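Local coordinates for protein transcriptional regulator, GntR family (PDB 3SXM) that probably regulates transcription by binding specific DNA sequences through its GntR-type domain, and is represented here by its metal-binding, all-helical FCD domain, at residues M18-L23 against K121-L126; L36-G41 against D59-K64. The protein carries 3 engineered substitutions. All coordinates share one frame; numbering follows the deposited sequence.

Contact 1: M18-L23 against K121-L126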
loop_
_atom_site.group_PDB
_atom_site.type_symbol
_atom_site.label_atom_id
_atom_site.label_comp_id
_atom_site.label_asym_id
_atom_site.label_seq_id
_atom_site.Cartn_x
_atom_site.Cartn_y
_atom_site.Cartn_z
ATOM N N MET A 18 1.017 -2.785 -2.281
ATOM C CA MET A 18 0.155 -3.677 -1.518
ATOM C C MET A 18 0.886 -4.976 -1.171
ATOM O O MET A 18 0.841 -5.451 -0.035
ATOM C CB MET A 18 -1.129 -3.975 -2.280
ATOM C CG MET A 18 -1.964 -2.731 -2.577
ATOM S SD MET A 18 -3.480 -3.043 -3.461
ATOM C CE MET A 18 -4.409 -3.761 -2.223
ATOM N N GLU A 19 1.524 -5.607 -2.151
ATOM C CA GLU A 19 2.130 -6.940 -1.924
ATOM C C GLU A 19 3.306 -6.868 -0.973
ATOM O O GLU A 19 3.476 -7.734 -0.117
ATOM C CB GLU A 19 2.480 -7.597 -3.266
ATOM C CG GLU A 19 1.318 -7.820 -4.180
ATOM C CD GLU A 19 1.727 -8.590 -5.411
ATOM O OE1 GLU A 19 2.755 -9.299 -5.299
ATOM O OE2 GLU A 19 1.035 -8.538 -6.449
ATOM N N VAL A 20 4.172 -5.885 -1.130
ATOM C CA VAL A 20 5.339 -5.745 -0.267
ATOM C C VAL A 20 4.872 -5.406 1.142
ATOM O O VAL A 20 5.416 -5.932 2.112
ATOM C CB VAL A 20 6.339 -4.717 -0.791
ATOM C CG1 VAL A 20 7.402 -4.369 0.279
ATOM C CG2 VAL A 20 6.985 -5.217 -2.106
ATOM N N PHE A 21 3.875 -4.517 1.291
ATOM C CA PHE A 21 3.365 -4.233 2.623
ATOM C C PHE A 21 2.934 -5.530 3.292
ATOM O O PHE A 21 3.209 -5.733 4.476
ATOM C CB PHE A 21 2.161 -3.262 2.570
ATOM C CG PHE A 21 1.598 -2.927 3.931
ATOM C CD1 PHE A 21 2.136 -1.901 4.668
ATOM C CD2 PHE A 21 0.514 -3.608 4.465
ATOM C CE1 PHE A 21 1.604 -1.526 5.890
ATOM C CE2 PHE A 21 0.047 -3.291 5.722
ATOM C CZ PHE A 21 0.575 -2.258 6.413
ATOM N N CYS A 22 2.167 -6.358 2.602
ATOM C CA CYS A 22 1.648 -7.586 3.229
ATOM C C CYS A 22 2.761 -8.607 3.505
ATOM O O CYS A 22 2.806 -9.217 4.578
ATOM C CB CYS A 22 0.522 -8.186 2.406
ATOM S SG CYS A 22 -0.952 -7.156 2.375
ATOM N N LEU A 23 3.655 -8.824 2.540
ATOM C CA LEU A 23 4.804 -9.692 2.791
ATOM C C LEU A 23 5.647 -9.248 3.993
ATOM O O LEU A 23 6.074 -10.074 4.841
ATOM C CB LEU A 23 5.695 -9.820 1.511
ATOM C CG LEU A 23 6.885 -10.788 1.628
ATOM C CD1 LEU A 23 6.474 -12.223 2.006
ATOM C CD2 LEU A 23 7.665 -10.719 0.308
ATOM N N LYS A 121 13.383 -9.896 -3.552
ATOM C CA LYS A 121 13.039 -10.710 -4.724
ATOM C C LYS A 121 11.655 -10.359 -5.280
ATOM O O LYS A 121 11.460 -10.366 -6.496
ATOM C CB LYS A 121 13.097 -12.215 -4.404
ATOM C CG LYS A 121 13.035 -13.147 -5.610
ATOM C CD LYS A 121 14.352 -12.991 -6.465
ATOM C CE LYS A 121 14.480 -13.958 -7.585
ATOM N NZ LYS A 121 15.725 -13.569 -8.364
ATOM N N LEU A 122 10.699 -10.079 -4.408
ATOM C CA LEU A 122 9.386 -9.676 -4.831
ATOM C C LEU A 122 9.478 -8.351 -5.637
ATOM O O LEU A 122 8.879 -8.228 -6.709
ATOM C CB LEU A 122 8.436 -9.594 -3.622
ATOM C CG LEU A 122 7.045 -9.021 -3.961
ATOM C CD1 LEU A 122 6.342 -9.818 -5.015
ATOM C CD2 LEU A 122 6.150 -8.975 -2.731
ATOM N N LYS A 123 10.199 -7.370 -5.115
ATOM C CA LYS A 123 10.372 -6.066 -5.777
ATOM C C LYS A 123 11.072 -6.297 -7.114
ATOM O O LYS A 123 10.659 -5.742 -8.115
ATOM C CB LYS A 123 11.188 -5.097 -4.934
ATOM C CG LYS A 123 10.434 -4.579 -3.714
ATOM C CD LYS A 123 11.346 -3.674 -2.897
ATOM C CE LYS A 123 10.615 -3.138 -1.703
ATOM N NZ LYS A 123 11.482 -2.362 -0.748
ATOM N N GLU A 124 12.114 -7.104 -7.120
ATOM C CA GLU A 124 12.843 -7.391 -8.366
ATOM C C GLU A 124 11.931 -8.023 -9.389
ATOM O O GLU A 124 11.968 -7.661 -10.574
ATOM C CB GLU A 124 14.035 -8.325 -8.092
ATOM C CG GLU A 124 15.128 -7.691 -7.268
ATOM C CD GLU A 124 16.130 -8.741 -6.741
ATOM O OE1 GLU A 124 16.042 -9.928 -7.178
ATOM O OE2 GLU A 124 17.001 -8.358 -5.903
ATOM N N HIS A 125 11.111 -8.990 -8.959
ATOM C CA HIS A 125 10.197 -9.651 -9.852
ATOM C C HIS A 125 9.253 -8.656 -10.508
ATOM O O HIS A 125 9.048 -8.654 -11.740
ATOM C CB HIS A 125 9.401 -10.715 -9.093
ATOM C CG HIS A 125 8.199 -11.197 -9.818
ATOM N ND1 HIS A 125 8.296 -12.024 -10.923
ATOM C CD2 HIS A 125 6.888 -10.907 -9.677
ATOM C CE1 HIS A 125 7.091 -12.256 -11.395
ATOM N NE2 HIS A 125 6.217 -11.585 -10.669
ATOM N N LEU A 126 8.648 -7.792 -9.702
ATOM C CA LEU A 126 7.665 -6.883 -10.233
ATOM C C LEU A 126 8.318 -5.831 -11.115
ATOM O O LEU A 126 7.738 -5.498 -12.168
ATOM C CB LEU A 126 6.873 -6.259 -9.044
ATOM C CG LEU A 126 5.954 -7.250 -8.299
ATOM C CD1 LEU A 126 5.398 -6.625 -7.028
ATOM C CD2 LEU A 126 4.792 -7.742 -9.207
#
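Val20 and Leu23 meet Leu122 in a buried apolar contact between two nearly antiparallel helices of the all-helical FCD bundle, helix 5-25 and the C-terminal helix 115-135. The short segments run at 167° to one another, their axes 10.4 Å apart, a spacing that suits branched side chains reaching toward the partner from both sides. Leucine serves well at 122 because its two methyls part to separate neighbours. Its CG is anti to the backbone N (chi1 174°); the side chain slides past those of Val20 and Leu23, which run the opposite way. Its CD2 lies 3.9 Å from Val20 CG2 and 3.8 Å from Leu23 CD2, and also touches Glu19 CB, so one methyl fits among three residues on a single side of helix 5-25. The other methyl, Leu122 CD1, comes within 3.6 Å of Glu19 OE1; Glu19 crosses Leu122 at about a right angle, its chain extended beyond CG. The carboxylate, buried beside hydrocarbon, finds its polar partners elsewhere: OE1 makes a probable hydrogen bond to His63, while OE2 takes Arg15 in a salt bridge and the hydroxyl of Tyr79 in a hydrogen bond. Glu19 is thus consistent with a second-shell group positioning His63, a zinc ligand in the metal-bound protein, close to another ligand carried by this contact, His125. In this metal-free domain His125 turns its ND1 to Glu102 OE1. Lysine is well placed at the partly exposed margin, since its long aliphatic portion can cover valine while the amino group continues past it. Lys123 does this, crossing Val20 at about a right angle, with CG 3.9 Å from Val20 CG2 and CE 4.0 Å from Val20 CG1.

Contact 2: L36-G41 against D59-K64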
loop_
_atom_site.group_PDB
_atom_site.type_symbol
_atom_site.label_atom_id
_atom_site.label_comp_id
_atom_site.label_asym_id
_atom_site.label_seq_id
_atom_site.Cartn_x
_atom_site.Cartn_y
_atom_site.Cartn_z
ATOM N N LEU A 36 1.404 -21.879 0.665
ATOM C CA LEU A 36 2.699 -21.514 0.104
ATOM C C LEU A 36 3.424 -22.763 -0.355
ATOM O O LEU A 36 4.024 -22.792 -1.432
ATOM C CB LEU A 36 3.541 -20.787 1.138
ATOM C CG LEU A 36 4.887 -20.258 0.669
ATOM C CD1 LEU A 36 4.714 -19.198 -0.374
ATOM C CD2 LEU A 36 5.822 -19.789 1.810
ATOM N N LEU A 37 3.390 -23.799 0.456
ATOM C CA LEU A 37 4.026 -25.049 0.094
ATOM C C LEU A 37 3.346 -25.798 -1.052
ATOM O O LEU A 37 4.022 -26.436 -1.877
ATOM C CB LEU A 37 4.105 -25.934 1.329
ATOM C CG LEU A 37 4.917 -25.385 2.491
ATOM C CD1 LEU A 37 4.913 -26.401 3.607
ATOM C CD2 LEU A 37 6.366 -25.128 2.062
ATOM N N GLU A 38 2.026 -25.744 -1.122
ATOM C CA GLU A 38 1.313 -26.339 -2.247
ATOM C C GLU A 38 1.725 -25.630 -3.561
ATOM O O GLU A 38 1.894 -26.285 -4.597
ATOM C CB GLU A 38 -0.187 -26.170 -2.099
ATOM C CG GLU A 38 -0.824 -27.035 -1.066
ATOM C CD GLU A 38 -2.330 -26.875 -1.043
ATOM O OE1 GLU A 38 -2.911 -26.481 -2.086
ATOM O OE2 GLU A 38 -2.926 -27.158 0.017
ATOM N N ILE A 39 1.904 -24.335 -3.499
ATOM C CA ILE A 39 2.324 -23.551 -4.682
ATOM C C ILE A 39 3.734 -23.936 -5.034
ATOM O O ILE A 39 4.033 -24.219 -6.178
ATOM C CB ILE A 39 2.245 -22.062 -4.441
ATOM C CG1 ILE A 39 0.772 -21.619 -4.256
ATOM C CG2 ILE A 39 2.911 -21.290 -5.557
ATOM C CD1 ILE A 39 0.631 -20.207 -3.688
ATOM N N LYS A 40 4.614 -24.006 -4.040
ATOM C CA LYS A 40 6.004 -24.439 -4.265
ATOM C C LYS A 40 6.022 -25.804 -4.954
ATOM O O LYS A 40 6.818 -26.014 -5.842
ATOM C CB LYS A 40 6.751 -24.552 -2.935
ATOM C CG LYS A 40 8.209 -24.941 -2.929
ATOM C CD LYS A 40 8.621 -25.263 -1.478
ATOM C CE LYS A 40 10.132 -25.308 -1.268
ATOM N NZ LYS A 40 10.758 -26.547 -1.715
ATOM N N GLY A 41 5.157 -26.727 -4.523
ATOM C CA GLY A 41 5.106 -28.053 -5.057
ATOM C C GLY A 41 4.727 -28.062 -6.521
ATOM O O GLY A 41 5.269 -28.850 -7.320
ATOM N N ASP A 59 1.019 -18.197 -10.246
ATOM C CA ASP A 59 1.316 -16.776 -10.113
ATOM C C ASP A 59 0.158 -16.110 -9.366
ATOM O O ASP A 59 0.387 -15.422 -8.370
ATOM C CB ASP A 59 1.471 -16.171 -11.510
ATOM C CG ASP A 59 1.531 -14.659 -11.455
ATOM O OD1 ASP A 59 2.514 -14.144 -10.939
ATOM O OD2 ASP A 59 0.563 -13.979 -11.847
ATOM N N GLU A 60 -1.073 -16.335 -9.803
ATOM C CA GLU A 60 -2.231 -15.667 -9.179
ATOM C C GLU A 60 -2.326 -16.112 -7.731
ATOM O O GLU A 60 -2.473 -15.286 -6.808
ATOM C CB GLU A 60 -3.505 -15.967 -9.930
ATOM C CG GLU A 60 -4.745 -15.492 -9.221
ATOM C CD GLU A 60 -6.027 -15.662 -9.988
ATOM O OE1 GLU A 60 -6.009 -16.193 -11.116
ATOM O OE2 GLU A 60 -7.076 -15.241 -9.464
ATOM N N ARG A 61 -2.168 -17.404 -7.485
ATOM C CA ARG A 61 -2.255 -17.903 -6.113
ATOM C C ARG A 61 -1.196 -17.319 -5.217
ATOM O O ARG A 61 -1.488 -16.976 -4.059
ATOM C CB ARG A 61 -2.184 -19.447 -6.059
ATOM C CG ARG A 61 -3.374 -20.114 -6.546
ATOM C CD ARG A 61 -3.131 -21.653 -6.708
ATOM N NE ARG A 61 -2.976 -22.307 -5.414
ATOM C CZ ARG A 61 -2.646 -23.586 -5.288
ATOM N NH1 ARG A 61 -2.349 -24.306 -6.361
ATOM N NH2 ARG A 61 -2.565 -24.129 -4.091
ATOM N N LEU A 62 0.033 -17.193 -5.693
ATOM C CA LEU A 62 1.133 -16.759 -4.828
ATOM C C LEU A 62 0.899 -15.309 -4.422
ATOM O O LEU A 62 1.027 -14.977 -3.246
ATOM C CB LEU A 62 2.474 -16.928 -5.563
ATOM C CG LEU A 62 3.684 -16.523 -4.737
ATOM C CD1 LEU A 62 3.813 -17.327 -3.457
ATOM C CD2 LEU A 62 4.920 -16.640 -5.553
ATOM N N HIS A 63 0.615 -14.451 -5.392
ATOM C CA HIS A 63 0.495 -13.017 -5.096
ATOM C C HIS A 63 -0.767 -12.747 -4.291
ATOM O O HIS A 63 -0.714 -11.924 -3.343
ATOM C CB HIS A 63 0.597 -12.196 -6.368
ATOM C CG HIS A 63 1.949 -12.293 -6.990
ATOM N ND1 HIS A 63 3.005 -11.463 -6.668
ATOM C CD2 HIS A 63 2.445 -13.195 -7.881
ATOM C CE1 HIS A 63 4.087 -11.847 -7.323
ATOM N NE2 HIS A 63 3.752 -12.888 -8.068
ATOM N N LYS A 64 -1.861 -13.426 -4.569
ATOM C CA LYS A 64 -3.075 -13.316 -3.720
ATOM C C LYS A 64 -2.825 -13.846 -2.320
ATOM O O LYS A 64 -3.459 -13.310 -1.394
ATOM C CB LYS A 64 -4.280 -13.987 -4.352
ATOM C CG LYS A 64 -4.810 -13.162 -5.486
ATOM C CD LYS A 64 -6.046 -13.743 -6.089
ATOM C CE LYS A 64 -6.774 -12.706 -6.957
ATOM N NZ LYS A 64 -7.942 -13.352 -7.612
#
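Arg61 lays its guanidinium against Ile39 and turns an edge to Glu38, in a mixed polar and apolar contact between antiparallel helices 34-44 and 51-68 of the FCD helical bundle. The segments cross at -153°. Arginine fits here because one flat group serves several acids. NH2 gives a weak hydrogen bond, part of a salt bridge, to Glu38 OE1 (3.1 Å, N-H...O angle 124°), with the carboxylate and guanidinium planes steeply inclined. NH2 is held more strongly by Glu35, a residue of the bicarbonate pocket, while NH1 pairs with Asp57. The arginine chain is bent about its CG-CD bond (chi3 69°), which sets NE to one side; Ile39 CG1 lies 3.9 Å above the guanidinium plane, toward its rim. The slender end of isoleucine also reaches the opposing backbone, its CD1 being 3.7 Å from Leu62 CA. An alanine at Ile39 would probably open a gap against the backbone of Arg61 and Leu62 and leave the guanidinium without the hydrocarbon that packs on this face. On the other side of segment 59-64, Asp59 OD2 is satisfied by Arg90, His63 NE2 by His103 NE2, and Lys64 NZ by Glu60 OE2 at 2.8 Å, the carboxylate oxygen being met on its anti side. Leucines suit the buried flank, where Leu36 CD1 lies 3.7 Å from Leu62 CD1.

The two contacts lie within one FCD domain, their centres about 14 Å apart. Along the chain contact 2 is nested inside contact 1: helix 5-25 comes first, then helices 34-44 and 51-68, and helix 115-135 closes the outer loop. The contacts share no helix, yet they touch through His63, whose ring reaches the Glu19 carboxylate of contact 1 and whose CE1 is 3.8 Å from both Leu122 CD1 and His125 CD2. Asp59 and His63 from contact 2 and His125 from contact 1 are zinc ligands in the metal-bound protein, together with His103, so helix 51-68 and the two last helices, 96-111 and 115-135, converge on one metal site.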